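Local coordinates for DNA repair protein XRCC1 (Mus musculus, PDB 3PC6) that acts as a scaffold in DNA single-strand break repair, assembling repair complexes and binding poly-ADP-ribose, this chain being its second BRCT domain, at residues B[48-53]-B[72-77]. Residues are numbered along the deposited sequence; the frame is centred on the assembly and turned at random. Where two conformers were deposited one is given.
Sequences FVITAQ and VRPRWI
CG of F48 is anti to its carbonyl carbon (chi1 -57°), while CG of W76 is anti to its backbone N (chi1 174°). W76 CH2 lies over the centre of the F48 ring, 3.6 Å from F48 CD2. The ring planes are inclined at 47°. I50 brings CD1 to the edge of the indole, 3.9 Å from W76 CE3, and CG2 to 3.7 Å from P74 CA. L27 of helix 23-33 touches P74. The backbones pair in parallel: V72 N bonds to V49 O (2.9 Å) and T51 N to V72 O (3.0 Å). R73, just after V72, bends at chi2, and NH1 donates to both T51 O (2.8 Å) and Q53 O (2.7 Å). NH1 stands above the T51 carbonyl plane. NH2 adds a weak bond to Q53 O. An ST turn, Q53 N to T51 OG1, shapes this backbone. An alanine in place of this arginine would probably leave the T51 and Q53 carbonyls without these donors and the backbone there freer to move. The contact joins inner strand 48-51 of the parallel BRCT sheet to the end of edge strand 70-72 and to helix 75-83. Beside the apolar cluster, one guanidinium, probably charged, serves two backbone carbonyls and so ties T51 to Q53.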
ATOM      1  N   PHE B  48       1.692  -5.913 -14.983  1.00 15.96           N
ATOM      2  CA  PHE B  48       0.706  -4.905 -15.364  1.00 14.57           C
ATOM      3  C   PHE B  48       1.243  -3.494 -15.167  1.00 15.52           C
ATOM      4  O   PHE B  48       1.644  -3.123 -14.071  1.00 16.43           O
ATOM      5  CB  PHE B  48      -0.590  -5.069 -14.558  1.00 14.01           C
ATOM      6  CG  PHE B  48      -1.197  -6.422 -14.705  1.00 15.28           C
ATOM      7  CD1 PHE B  48      -0.929  -7.418 -13.783  1.00 18.57           C
ATOM      8  CD2 PHE B  48      -1.981  -6.725 -15.817  1.00 15.28           C
ATOM      9  CE1 PHE B  48      -1.459  -8.695 -13.940  1.00 24.71           C
ATOM     10  CE2 PHE B  48      -2.522  -8.004 -15.981  1.00 27.86           C
ATOM     11  CZ  PHE B  48      -2.254  -8.991 -15.044  1.00 23.72           C
ATOM     12  N   VAL B  49       1.249  -2.730 -16.249  1.00 12.60           N
ATOM     13  CA  VAL B  49       1.594  -1.309 -16.223  1.00 10.37           C
ATOM     14  C   VAL B  49       0.289  -0.517 -16.262  1.00 12.52           C
ATOM     15  O   VAL B  49      -0.465  -0.592 -17.242  1.00 13.76           O
ATOM     16  CB  VAL B  49       2.468  -0.959 -17.439  1.00 13.83           C
ATOM     17  CG1 VAL B  49       2.748   0.542 -17.504  1.00 14.90           C
ATOM     18  CG2 VAL B  49       3.768  -1.764 -17.390  1.00 19.11           C
ATOM     19  N   ILE B  50      -0.000   0.199 -15.179  1.00 11.19           N
ATOM     20  CA  ILE B  50      -1.228   0.982 -15.077  1.00 12.86           C
ATOM     21  C   ILE B  50      -0.933   2.418 -15.466  1.00 15.74           C
ATOM     22  O   ILE B  50      -0.031   3.037 -14.906  1.00 12.16           O
ATOM     23  CB  ILE B  50      -1.799   0.971 -13.650  1.00 14.77           C
ATOM     24  CG1 ILE B  50      -1.910  -0.463 -13.118  1.00 18.04           C
ATOM     25  CG2 ILE B  50      -3.128   1.717 -13.602  1.00 11.33           C
ATOM     26  CD1 ILE B  50      -2.791  -1.411 -13.951  1.00 13.42           C
ATOM     27  N   THR B  51      -1.674   2.938 -16.439  1.00 13.53           N
ATOM     28  CA  THR B  51      -1.412   4.278 -16.958  1.00 13.90           C
ATOM     29  C   THR B  51      -2.688   5.029 -17.343  1.00 14.15           C
ATOM     30  O   THR B  51      -3.582   4.462 -17.965  1.00 15.67           O
ATOM     31  CB  THR B  51      -0.469   4.238 -18.180  1.00 12.91           C
ATOM     32  OG1 THR B  51      -0.389   5.542 -18.770  1.00 17.13           O
ATOM     33  CG2 THR B  51      -0.962   3.238 -19.228  1.00 14.64           C
ATOM     34  N   ALA B  52      -2.757   6.305 -16.975  1.00 13.41           N
ATOM     35  CA  ALA B  52      -3.860   7.169 -17.404  1.00 15.40           C
ATOM     36  C   ALA B  52      -3.461   8.038 -18.619  1.00 24.15           C
ATOM     37  O   ALA B  52      -4.263   8.830 -19.120  1.00 21.69           O
ATOM     38  CB  ALA B  52      -4.309   8.061 -16.235  1.00 14.83           C
ATOM     39  N   GLN B  53      -2.224   7.866 -19.081  0.60 20.58           N
ATOM     40  CA  GLN B  53      -1.630   8.724 -20.108  0.60 23.13           C
ATOM     41  C   GLN B  53      -1.732   8.121 -21.513  0.60 26.72           C
ATOM     42  O   GLN B  53      -2.143   6.976 -21.674  0.60 20.09           O
ATOM     43  CB  GLN B  53      -0.151   8.963 -19.777  0.60 23.71           C
ATOM     44  CG  GLN B  53       0.116   9.372 -18.327  0.60 24.32           C
ATOM     45  CD  GLN B  53      -0.264  10.812 -18.033  0.60 27.70           C
ATOM     46  OE1 GLN B  53      -0.886  11.108 -17.009  0.60 35.00           O
ATOM     47  NE2 GLN B  53       0.115  11.718 -18.926  0.60 29.96           N
ATOM     48  N   VAL B  72      -2.673  -1.209 -18.982  1.00 12.07           N
ATOM     49  CA  VAL B  72      -4.080  -1.139 -18.586  1.00 13.61           C
ATOM     50  C   VAL B  72      -4.453   0.204 -17.967  1.00 14.72           C
ATOM     51  O   VAL B  72      -3.631   0.825 -17.295  1.00 12.44           O
ATOM     52  CB  VAL B  72      -4.397  -2.212 -17.534  1.00 14.89           C
ATOM     53  CG1 VAL B  72      -5.910  -2.425 -17.422  1.00 12.01           C
ATOM     54  CG2 VAL B  72      -3.678  -3.503 -17.854  1.00 16.15           C
ATOM     55  N   ARG B  73      -5.701   0.628 -18.182  1.00  9.36           N
ATOM     56  CA  ARG B  73      -6.255   1.842 -17.564  1.00 15.13           C
ATOM     57  C   ARG B  73      -6.585   1.643 -16.079  1.00 14.92           C
ATOM     58  O   ARG B  73      -6.977   0.562 -15.666  1.00 12.19           O
ATOM     59  CB  ARG B  73      -7.525   2.281 -18.308  1.00 15.62           C
ATOM     60  CG  ARG B  73      -7.276   2.740 -19.770  1.00 12.78           C
ATOM     61  CD  ARG B  73      -6.264   3.869 -19.784  1.00 15.63           C
ATOM     62  NE  ARG B  73      -6.080   4.459 -21.109  1.00 20.86           N
ATOM     63  CZ  ARG B  73      -5.038   5.208 -21.445  1.00 21.40           C
ATOM     64  NH1 ARG B  73      -4.083   5.444 -20.553  1.00 17.96           N
ATOM     65  NH2 ARG B  73      -4.939   5.708 -22.676  1.00 27.26           N
ATOM     66  N   PRO B  74      -6.447   2.706 -15.270  1.00 11.19           N
ATOM     67  CA  PRO B  74      -6.765   2.551 -13.840  1.00 13.45           C
ATOM     68  C   PRO B  74      -8.219   2.127 -13.573  1.00 20.81           C
ATOM     69  O   PRO B  74      -8.491   1.530 -12.528  1.00 17.30           O
ATOM     70  CB  PRO B  74      -6.456   3.929 -13.242  1.00 21.68           C
ATOM     71  CG  PRO B  74      -6.267   4.866 -14.402  1.00 19.85           C
ATOM     72  CD  PRO B  74      -5.882   4.026 -15.593  1.00 13.93           C
ATOM     73  N   ARG B  75      -9.138   2.407 -14.495  1.00 17.13           N
ATOM     74  CA  ARG B  75     -10.521   1.948 -14.337  1.00 18.93           C
ATOM     75  C   ARG B  75     -10.611   0.434 -14.078  1.00 19.62           C
ATOM     76  O   ARG B  75     -11.543  -0.034 -13.428  1.00 20.17           O
ATOM     77  CB  ARG B  75     -11.386   2.339 -15.546  1.00 20.17           C
ATOM     78  CG  ARG B  75     -12.832   1.833 -15.475  1.00 23.09           C
ATOM     79  CD  ARG B  75     -13.602   2.438 -14.287  1.00 25.40           C
ATOM     80  NE  ARG B  75     -13.863   3.865 -14.468  1.00 44.03           N
ATOM     81  CZ  ARG B  75     -14.399   4.660 -13.542  1.00 51.14           C
ATOM     82  NH1 ARG B  75     -14.729   4.175 -12.351  1.00 47.31           N
ATOM     83  NH2 ARG B  75     -14.601   5.944 -13.805  1.00 53.10           N
ATOM     84  N   TRP B  76      -9.657  -0.338 -14.593  1.00 16.27           N
ATOM     85  CA  TRP B  76      -9.646  -1.783 -14.346  1.00 14.59           C
ATOM     86  C   TRP B  76      -9.617  -2.090 -12.842  1.00 21.21           C
ATOM     87  O   TRP B  76     -10.385  -2.913 -12.348  1.00 18.12           O
ATOM     88  CB  TRP B  76      -8.423  -2.411 -15.000  1.00 16.05           C
ATOM     89  CG  TRP B  76      -8.201  -3.864 -14.703  1.00 14.78           C
ATOM     90  CD1 TRP B  76      -9.127  -4.866 -14.743  1.00 15.96           C
ATOM     91  CD2 TRP B  76      -6.949  -4.490 -14.384  1.00 15.71           C
ATOM     92  NE1 TRP B  76      -8.531  -6.073 -14.450  1.00 16.23           N
ATOM     93  CE2 TRP B  76      -7.198  -5.869 -14.226  1.00 15.11           C
ATOM     94  CE3 TRP B  76      -5.644  -4.014 -14.209  1.00 16.06           C
ATOM     95  CZ2 TRP B  76      -6.192  -6.776 -13.905  1.00 17.77           C
ATOM     96  CZ3 TRP B  76      -4.644  -4.921 -13.899  1.00 20.81           C
ATOM     97  CH2 TRP B  76      -4.924  -6.285 -13.748  1.00 19.17           C
ATOM     98  N   ILE B  77      -8.722  -1.427 -12.122  0.50 18.42           N
ATOM     99  CA  ILE B  77      -8.595  -1.649 -10.685  0.50 16.98           C
ATOM    100  C   ILE B  77      -9.814  -1.128  -9.923  0.50 19.22           C
ATOM    101  O   ILE B  77     -10.261  -1.754  -8.964  0.50 21.53           O
ATOM    102  CB  ILE B  77      -7.300  -1.029 -10.147  0.50 17.75           C
ATOM    103  CG1 ILE B  77      -6.094  -1.757 -10.747  0.50 18.14           C
ATOM    104  CG2 ILE B  77      -7.271  -1.064  -8.615  0.50 17.61           C
ATOM    105  CD1 ILE B  77      -4.807  -0.983 -10.654  0.50 14.39           C
TER